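Local coordinates for protein topoisomerase IV subunit A (Escherichia coli, PDB 1ZVT) that forms part of a type II topoisomerase that unlinks and relaxes DNA, this C-terminal beta-pinwheel domain probably binding DNA and shaping substrate choice, at residues A[12-17]-A[72-77]; A[46-51]-A[113-118]; A[55-60]-A[79-84]. All blocks are in the same frame, centred on the assembly; numbering follows the deposited sequence.

Interaction 1: residues A[12-17]-A[72-77]; sequences GWVRSA and EPLTGK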
loop_
_atom_site.group_PDB
_atom_site.type_symbol
_atom_site.label_atom_id
_atom_site.label_comp_id
_atom_site.label_asym_id
_atom_site.label_seq_id
_atom_site.Cartn_x
_atom_site.Cartn_y
_atom_site.Cartn_z
ATOM N N GLY A 12 -8.273 13.962 5.027
ATOM C CA GLY A 12 -9.089 12.778 5.300
ATOM C C GLY A 12 -10.569 12.971 5.036
ATOM O O GLY A 12 -11.403 12.302 5.660
ATOM N N TRP A 13 -10.887 13.847 4.085
ATOM C CA TRP A 13 -12.256 14.073 3.656
ATOM C C TRP A 13 -12.469 13.361 2.344
ATOM O O TRP A 13 -11.547 13.267 1.518
ATOM C CB TRP A 13 -12.524 15.568 3.490
ATOM C CG TRP A 13 -12.647 16.269 4.813
ATOM C CD1 TRP A 13 -11.841 16.104 5.905
ATOM C CD2 TRP A 13 -13.641 17.224 5.184
ATOM N NE1 TRP A 13 -12.261 16.919 6.934
ATOM C CE2 TRP A 13 -13.374 17.606 6.522
ATOM C CE3 TRP A 13 -14.734 17.796 4.518
ATOM C CZ2 TRP A 13 -14.158 18.545 7.208
ATOM C CZ3 TRP A 13 -15.522 18.731 5.206
ATOM C CH2 TRP A 13 -15.224 19.093 6.534
ATOM N N VAL A 14 -13.672 12.839 2.152
ATOM C CA VAL A 14 -13.954 12.023 0.965
ATOM C C VAL A 14 -15.214 12.458 0.255
ATOM O O VAL A 14 -16.098 13.063 0.856
ATOM C CB VAL A 14 -14.099 10.518 1.311
ATOM C CG1 VAL A 14 -12.749 9.932 1.643
ATOM C CG2 VAL A 14 -15.086 10.291 2.494
ATOM N N ARG A 15 -15.307 12.108 -1.029
ATOM C CA ARG A 15 -16.536 12.260 -1.778
ATOM C C ARG A 15 -16.547 11.230 -2.906
ATOM O O ARG A 15 -15.510 10.645 -3.222
ATOM C CB ARG A 15 -16.667 13.669 -2.330
ATOM C CG ARG A 15 -15.789 13.941 -3.537
ATOM C CD ARG A 15 -15.643 15.426 -3.732
ATOM N NE ARG A 15 -14.536 16.010 -2.973
ATOM C CZ ARG A 15 -14.245 17.308 -2.956
ATOM N NH1 ARG A 15 -14.987 18.175 -3.642
ATOM N NH2 ARG A 15 -13.225 17.748 -2.260
ATOM N N SER A 16 -17.722 11.016 -3.492
ATOM C CA SER A 16 -17.901 10.048 -4.581
ATOM C C SER A 16 -18.421 10.815 -5.783
ATOM O O SER A 16 -19.557 11.295 -5.761
ATOM C CB SER A 16 -18.902 8.952 -4.174
ATOM O OG SER A 16 -19.127 8.018 -5.225
ATOM N N ALA A 17 -17.598 10.944 -6.813
ATOM C CA ALA A 17 -17.974 11.696 -8.015
ATOM C C ALA A 17 -18.532 10.738 -9.049
ATOM O O ALA A 17 -18.065 9.615 -9.166
ATOM C CB ALA A 17 -16.773 12.423 -8.570
ATOM N N GLU A 72 -16.798 15.058 2.933
ATOM C CA GLU A 72 -17.144 14.913 4.344
ATOM C C GLU A 72 -16.026 14.138 5.050
ATOM O O GLU A 72 -15.393 13.291 4.430
ATOM C CB GLU A 72 -18.520 14.245 4.485
ATOM C CG GLU A 72 -18.557 12.769 4.243
ATOM C CD GLU A 72 -19.902 12.161 4.600
ATOM O OE1 GLU A 72 -20.950 12.756 4.171
ATOM O OE2 GLU A 72 -19.881 11.101 5.307
ATOM N N PRO A 73 -15.763 14.433 6.341
ATOM C CA PRO A 73 -14.626 13.811 7.017
ATOM C C PRO A 73 -14.798 12.308 7.240
ATOM O O PRO A 73 -15.867 11.856 7.657
ATOM C CB PRO A 73 -14.571 14.540 8.377
ATOM C CG PRO A 73 -15.987 15.016 8.596
ATOM C CD PRO A 73 -16.502 15.365 7.223
ATOM N N LEU A 74 -13.745 11.534 6.986
ATOM C CA LEU A 74 -13.794 10.103 7.325
ATOM C C LEU A 74 -14.018 9.827 8.808
ATOM O O LEU A 74 -14.578 8.794 9.163
ATOM C CB LEU A 74 -12.532 9.377 6.857
ATOM C CG LEU A 74 -12.566 9.161 5.353
ATOM C CD1 LEU A 74 -11.161 8.706 4.902
ATOM C CD2 LEU A 74 -13.636 8.110 5.007
ATOM N N THR A 75 -13.614 10.754 9.672
ATOM C CA THR A 75 -13.881 10.556 11.106
ATOM C C THR A 75 -15.373 10.522 11.428
ATOM O O THR A 75 -15.758 10.006 12.483
ATOM C CB THR A 75 -13.199 11.619 11.971
ATOM O OG1 THR A 75 -13.551 12.911 11.475
ATOM C CG2 THR A 75 -11.679 11.453 11.944
ATOM N N GLY A 76 -16.214 11.061 10.536
ATOM C CA GLY A 76 -17.672 10.990 10.695
ATOM C C GLY A 76 -18.247 9.645 10.268
ATOM O O GLY A 76 -19.434 9.364 10.499
ATOM N N LYS A 77 -17.415 8.815 9.641
ATOM C CA LYS A 77 -17.875 7.544 9.110
ATOM C C LYS A 77 -17.148 6.356 9.712
ATOM O O LYS A 77 -17.688 5.256 9.709
ATOM C CB LYS A 77 -17.769 7.493 7.566
ATOM C CG LYS A 77 -18.970 8.139 6.844
ATOM C CD LYS A 77 -19.543 7.258 5.731
ATOM C CE LYS A 77 -20.729 7.916 5.013
ATOM N NZ LYS A 77 -21.531 8.920 5.814
HETATM O O HOH W 1 -11.394 12.664 8.633
#
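W13 has CG anti to its carbonyl carbon (chi1 -74°), and chi2 of 44° turns the indole face to P73, the two side chains running next to each other in one direction. They belong to the edge of a four-stranded antiparallel blade of the beta-pinwheel, where strand 72-73 pairs with strand 13-18. P73 CD stands 3.7 Å from the centroid of the W13 six-membered ring, almost on the ring normal, a CH-pi contact over the face; P73 CB approaches the pyrrole part, 3.6 Å from W13 NE1. An alanine in place of W13 would probably leave P73 CB and CD without the indole face they pack on. V14 and E72 form the hydrogen-bonded pair beside it, linked in both directions through their backbone N and O atoms. On the sheet face of V14, its CG2 meets L74 CD2 at 3.6 Å, the side chains crossing at about a right angle. The E72 chain is extended beyond CG, and its OE2, met on the syn side, makes a salt bridge with K77 NZ of the same segment. G12 O accepts L74 N at 2.8 Å, nearly along the C=O axis, and takes a second bond from a water that also accepts T75 N.

Interaction 2: residues A[46-51]-A[113-118]; sequences PVVFVD and NDLVAR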
loop_
_atom_site.group_PDB
_atom_site.type_symbol
_atom_site.label_atom_id
_atom_site.label_comp_id
_atom_site.label_asym_id
_atom_site.label_seq_id
_atom_site.Cartn_x
_atom_site.Cartn_y
_atom_site.Cartn_z
ATOM N N PRO A 46 -17.850 -1.787 -2.678
ATOM C CA PRO A 46 -17.358 -0.948 -1.579
ATOM C C PRO A 46 -16.028 -0.249 -1.916
ATOM O O PRO A 46 -15.265 -0.744 -2.751
ATOM C CB PRO A 46 -17.139 -1.961 -0.451
ATOM C CG PRO A 46 -16.783 -3.212 -1.175
ATOM C CD PRO A 46 -17.659 -3.219 -2.403
ATOM N N VAL A 47 -15.787 0.894 -1.272
ATOM C CA VAL A 47 -14.451 1.483 -1.215
ATOM C C VAL A 47 -13.843 1.185 0.145
ATOM O O VAL A 47 -14.532 1.216 1.155
ATOM C CB VAL A 47 -14.438 3.010 -1.550
ATOM C CG1 VAL A 47 -15.412 3.827 -0.691
ATOM C CG2 VAL A 47 -12.975 3.558 -1.488
ATOM N N VAL A 48 -12.563 0.822 0.145
ATOM C CA VAL A 48 -11.885 0.375 1.365
ATOM C C VAL A 48 -10.779 1.372 1.719
ATOM O O VAL A 48 -10.130 1.921 0.823
ATOM C CB VAL A 48 -11.308 -1.034 1.158
ATOM C CG1 VAL A 48 -10.189 -1.329 2.119
ATOM C CG2 VAL A 48 -12.425 -2.080 1.289
ATOM N N PHE A 49 -10.592 1.595 3.022
ATOM C CA PHE A 49 -9.562 2.456 3.579
ATOM C C PHE A 49 -8.732 1.621 4.535
ATOM O O PHE A 49 -9.258 0.778 5.283
ATOM C CB PHE A 49 -10.195 3.646 4.318
ATOM C CG PHE A 49 -11.032 4.500 3.418
ATOM C CD1 PHE A 49 -12.397 4.261 3.282
ATOM C CD2 PHE A 49 -10.436 5.504 2.651
ATOM C CE1 PHE A 49 -13.178 5.030 2.393
ATOM C CE2 PHE A 49 -11.213 6.272 1.753
ATOM C CZ PHE A 49 -12.585 6.024 1.639
ATOM N N VAL A 50 -7.426 1.856 4.523
ATOM C CA VAL A 50 -6.553 1.239 5.522
ATOM C C VAL A 50 -5.913 2.347 6.380
ATOM O O VAL A 50 -5.351 3.316 5.828
ATOM C CB VAL A 50 -5.470 0.380 4.848
ATOM C CG1 VAL A 50 -4.603 -0.255 5.924
ATOM C CG2 VAL A 50 -6.118 -0.724 3.974
ATOM N N ASP A 51 -6.014 2.219 7.699
ATOM C CA ASP A 51 -5.414 3.238 8.593
ATOM C C ASP A 51 -3.987 2.915 9.007
ATOM O O ASP A 51 -3.456 1.835 8.691
ATOM C CB ASP A 51 -6.333 3.594 9.798
ATOM C CG ASP A 51 -6.311 2.557 10.928
ATOM O OD1 ASP A 51 -5.386 1.735 11.019
ATOM O OD2 ASP A 51 -7.236 2.596 11.762
ATOM N N ASN A 113 -11.704 -8.725 -0.734
ATOM C CA ASN A 113 -12.790 -9.105 0.159
ATOM C C ASN A 113 -12.360 -9.169 1.625
ATOM O O ASN A 113 -13.136 -8.810 2.508
ATOM C CB ASN A 113 -13.420 -10.430 -0.265
ATOM C CG ASN A 113 -14.705 -10.696 0.471
ATOM O OD1 ASN A 113 -14.831 -11.692 1.178
ATOM N ND2 ASN A 113 -15.639 -9.769 0.365
ATOM N N ASP A 114 -11.117 -9.590 1.880
ATOM C CA ASP A 114 -10.590 -9.690 3.234
ATOM C C ASP A 114 -10.464 -8.348 3.912
ATOM O O ASP A 114 -10.418 -8.292 5.126
ATOM C CB ASP A 114 -9.218 -10.356 3.233
ATOM C CG ASP A 114 -9.299 -11.818 2.841
ATOM O OD1 ASP A 114 -10.247 -12.501 3.301
ATOM O OD2 ASP A 114 -8.424 -12.278 2.092
ATOM N N LEU A 115 -10.407 -7.281 3.120
ATOM C CA LEU A 115 -10.338 -5.921 3.682
ATOM C C LEU A 115 -11.720 -5.339 3.981
ATOM O O LEU A 115 -11.826 -4.341 4.680
ATOM C CB LEU A 115 -9.605 -4.989 2.721
ATOM C CG LEU A 115 -8.076 -5.010 2.769
ATOM C CD1 LEU A 115 -7.557 -6.330 2.310
ATOM C CD2 LEU A 115 -7.546 -3.925 1.863
ATOM N N VAL A 116 -12.774 -5.956 3.448
ATOM C CA VAL A 116 -14.100 -5.324 3.512
ATOM C C VAL A 116 -14.717 -5.529 4.890
ATOM O O VAL A 116 -15.107 -6.648 5.249
ATOM C CB VAL A 116 -15.006 -5.836 2.395
ATOM C CG1 VAL A 116 -16.460 -5.315 2.547
ATOM C CG2 VAL A 116 -14.426 -5.450 1.041
ATOM N N ALA A 117 -14.749 -4.459 5.676
ATOM C CA ALA A 117 -15.324 -4.501 7.023
ATOM C C ALA A 117 -16.276 -3.325 7.137
ATOM O O ALA A 117 -15.837 -2.175 7.186
ATOM C CB ALA A 117 -14.252 -4.408 8.060
ATOM N N ARG A 118 -17.581 -3.614 7.138
ATOM C CA ARG A 118 -18.584 -2.568 7.017
ATOM C C ARG A 118 -18.966 -1.927 8.364
ATOM O O ARG A 118 -19.687 -0.932 8.388
ATOM C CB ARG A 118 -19.810 -3.093 6.247
ATOM C CG ARG A 118 -19.426 -3.585 4.842
ATOM C CD ARG A 118 -20.541 -4.300 4.114
ATOM N NE ARG A 118 -20.150 -4.754 2.769
ATOM C CZ ARG A 118 -20.139 -3.978 1.687
ATOM N NH1 ARG A 118 -20.471 -2.698 1.775
ATOM N NH2 ARG A 118 -19.774 -4.469 0.515
#
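L115 reaches from the loop after strand 106-111 to V48 and V50 on strand 47-51, and its side chain can be followed outward from the backbone. Its CB already touches V48 CG1, at 3.8 Å. CG is anti to the carbonyl carbon (chi1 -82°), and of the two methyls beyond it CD2 does the touching: it lies 3.7 Å from V48 CG1 and, a little farther off, 4.1 Å from V50 CG2. The L115 side chain crosses that of V48 at about a right angle but meets V50 more obliquely. The second branch of V48, CG2, turns to the next residue of the loop and packs on V116 CG2 at 3.9 Å, so the two methyls of one valine serve two successive loop residues.

Strand 47-51 is an inner strand of a four-stranded antiparallel blade of the beta-pinwheel, and the loop 113-118 comes from the chain that passes from strand 106-111 of another blade to strand 123-124, an outermost strand of this one. The contact therefore packs the connection from the other blade onto this one through apolar side chains, with no hydrogen bond between the two segments. L115 has further partners: its carbonyl O accepts S56 OG, and its side chain also touches L125. V116 N bonds back to N113 O, closing the turn that presents both residues to the strand.

Just before the strand, at P46, the partners change. V116 CG2 also meets P46 CG, again at 3.9 Å, and the exposed R118, extended from CG to NE, brings its guanidinium obliquely to the proline ring. R118 NH2 stands 3.7 Å from P46 CG and 3.8 Å from P46 CB.

Interaction 3: residues A[55-60]-A[79-84]; sequences RSYAID and TLPPGA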
loop_
_atom_site.group_PDB
_atom_site.type_symbol
_atom_site.label_atom_id
_atom_site.label_comp_id
_atom_site.label_asym_id
_atom_site.label_seq_id
_atom_site.Cartn_x
_atom_site.Cartn_y
_atom_site.Cartn_z
ATOM N N ARG A 55 -5.653 -1.276 10.429
ATOM C CA ARG A 55 -7.084 -1.621 10.353
ATOM C C ARG A 55 -7.643 -1.281 8.977
ATOM O O ARG A 55 -7.215 -0.314 8.368
ATOM C CB ARG A 55 -7.878 -0.891 11.450
ATOM C CG ARG A 55 -7.442 -1.288 12.879
ATOM C CD ARG A 55 -8.436 -0.784 13.935
ATOM N NE ARG A 55 -9.719 -1.496 13.905
ATOM C CZ ARG A 55 -9.992 -2.626 14.564
ATOM N NH1 ARG A 55 -9.057 -3.245 15.294
ATOM N NH2 ARG A 55 -11.201 -3.156 14.489
ATOM N N SER A 56 -8.610 -2.066 8.491
ATOM C CA SER A 56 -9.300 -1.757 7.228
ATOM C C SER A 56 -10.806 -1.528 7.446
ATOM O O SER A 56 -11.400 -2.068 8.380
ATOM C CB SER A 56 -9.084 -2.839 6.161
ATOM O OG SER A 56 -9.680 -4.068 6.547
ATOM N N TYR A 57 -11.402 -0.724 6.563
ATOM C CA TYR A 57 -12.772 -0.279 6.707
ATOM C C TYR A 57 -13.377 -0.216 5.326
ATOM O O TYR A 57 -12.697 0.203 4.389
ATOM C CB TYR A 57 -12.826 1.138 7.275
ATOM C CG TYR A 57 -12.060 1.394 8.532
ATOM C CD1 TYR A 57 -10.685 1.638 8.495
ATOM C CD2 TYR A 57 -12.717 1.471 9.766
ATOM C CE1 TYR A 57 -9.977 1.914 9.671
ATOM C CE2 TYR A 57 -12.005 1.745 10.938
ATOM C CZ TYR A 57 -10.651 1.971 10.867
ATOM O OH TYR A 57 -9.932 2.218 12.011
ATOM N N ALA A 58 -14.647 -0.607 5.192
ATOM C CA ALA A 58 -15.343 -0.438 3.930
ATOM C C ALA A 58 -16.508 0.543 4.055
ATOM O O ALA A 58 -17.215 0.552 5.075
ATOM C CB ALA A 58 -15.861 -1.767 3.428
ATOM N N ILE A 59 -16.710 1.343 3.014
ATOM C CA ILE A 59 -17.810 2.314 2.973
ATOM C C ILE A 59 -18.556 2.109 1.644
ATOM O O ILE A 59 -17.942 1.837 0.616
ATOM C CB ILE A 59 -17.279 3.778 3.066
ATOM C CG1 ILE A 59 -16.683 4.074 4.455
ATOM C CG2 ILE A 59 -18.369 4.821 2.703
ATOM C CD1 ILE A 59 -16.190 5.544 4.634
ATOM N N ASP A 60 -19.879 2.212 1.684
ATOM C CA ASP A 60 -20.709 2.142 0.478
ATOM C C ASP A 60 -20.705 3.527 -0.200
ATOM O O ASP A 60 -21.086 4.532 0.410
ATOM C CB ASP A 60 -22.131 1.703 0.890
ATOM C CG ASP A 60 -23.089 1.533 -0.291
ATOM O OD1 ASP A 60 -22.835 2.045 -1.404
ATOM O OD2 ASP A 60 -24.159 0.898 -0.088
ATOM N N THR A 79 -14.487 4.770 12.937
ATOM C CA THR A 79 -13.988 4.893 14.307
ATOM C C THR A 79 -12.507 4.594 14.259
ATOM O O THR A 79 -12.101 3.428 14.266
ATOM C CB THR A 79 -14.640 3.887 15.238
ATOM O OG1 THR A 79 -16.063 4.034 15.174
ATOM C CG2 THR A 79 -14.159 4.119 16.677
ATOM N N LEU A 80 -11.704 5.643 14.148
ATOM C CA LEU A 80 -10.258 5.480 14.075
ATOM C C LEU A 80 -9.651 5.410 15.469
ATOM O O LEU A 80 -10.127 6.095 16.384
ATOM C CB LEU A 80 -9.641 6.623 13.270
ATOM C CG LEU A 80 -10.128 6.806 11.825
ATOM C CD1 LEU A 80 -9.486 8.025 11.178
ATOM C CD2 LEU A 80 -9.870 5.561 10.987
ATOM N N PRO A 81 -8.610 4.571 15.644
ATOM C CA PRO A 81 -7.853 4.568 16.897
ATOM C C PRO A 81 -7.273 5.952 17.202
ATOM O O PRO A 81 -7.065 6.753 16.290
ATOM C CB PRO A 81 -6.728 3.559 16.623
ATOM C CG PRO A 81 -7.298 2.643 15.589
ATOM C CD PRO A 81 -8.113 3.545 14.705
ATOM N N PRO A 82 -7.030 6.247 18.491
ATOM C CA PRO A 82 -6.387 7.516 18.845
ATOM C C PRO A 82 -5.134 7.816 18.005
ATOM O O PRO A 82 -4.211 7.005 17.958
ATOM C CB PRO A 82 -6.010 7.316 20.320
ATOM C CG PRO A 82 -6.936 6.277 20.832
ATOM C CD PRO A 82 -7.337 5.411 19.663
ATOM N N GLY A 83 -5.121 8.952 17.312
ATOM C CA GLY A 83 -3.937 9.396 16.571
ATOM C C GLY A 83 -3.718 8.756 15.211
ATOM O O GLY A 83 -2.780 9.116 14.494
ATOM N N ALA A 84 -4.594 7.823 14.843
ATOM C CA ALA A 84 -4.472 7.113 13.568
ATOM C C ALA A 84 -4.917 8.016 12.441
ATOM O O ALA A 84 -5.791 8.884 12.631
ATOM C CB ALA A 84 -5.326 5.847 13.588
#
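The phenol end of Y57 meets three consecutive residues of the loop 79-84. T79 O lies at the ring edge near its plane, 3.7 Å from Y57 CE2. L80 CD2 comes in obliquely, 3.7 Å from Y57 CZ and 3.5 Å from the hydroxyl OH. P81 CD completes the set, also 3.5 Å from Y57 OH. The contact is mainly van der Waals, because the hydroxyl finds its hydrogen-bond partner elsewhere, in the carboxylate oxygen D51 OD2 on the neighbouring strand. Beside the tyrosine, R55 adds its aliphatic part: CD reaches P81 CG at 4.0 Å, and the chain then bends at chi3 (70°), which turns NE away from the extended line. R55 NE donates to A121 O, in the connection that leads to strand 123-124.

The loop is positioned in its turn. P81 to A84 make a type II beta turn, closed by A84 N to P81 O at 3.1 Å, with G83 at the positive phi that favours glycine. At the other end T79 OG1 bonds R120 NH1, while D51 also touches L80 and P81. In this blade of the beta-pinwheel, strand 55-59 runs antiparallel between strands 47-51 and 123-124, and loop 79-84 packs against it on the way from strand 72-73 of the preceding blade to strand 86-90, the outer strand beside 47-51.

In the fold
Interaction 1 lies in one blade of the pinwheel, while interactions 2 and 3 both reach the next, through its neighbouring strands 47-51 and 55-59. Neither interaction 2, the buried contact, nor interaction 3, at the surface, has a hydrogen bond between its segments; in interaction 3 a tyrosine and an arginine turn their polar ends to other partners. Interaction 1, partly buried, combines strand pairing with aromatic packing. The two blades meet where V14 and L74 of interaction 1 pack on F49, and where L74 and K77 touch I59. Interactions 2 and 3 are tied more polarly, by hydrogen bonds between D51 OD2 and Y57 OH and between A117 O and A58 N.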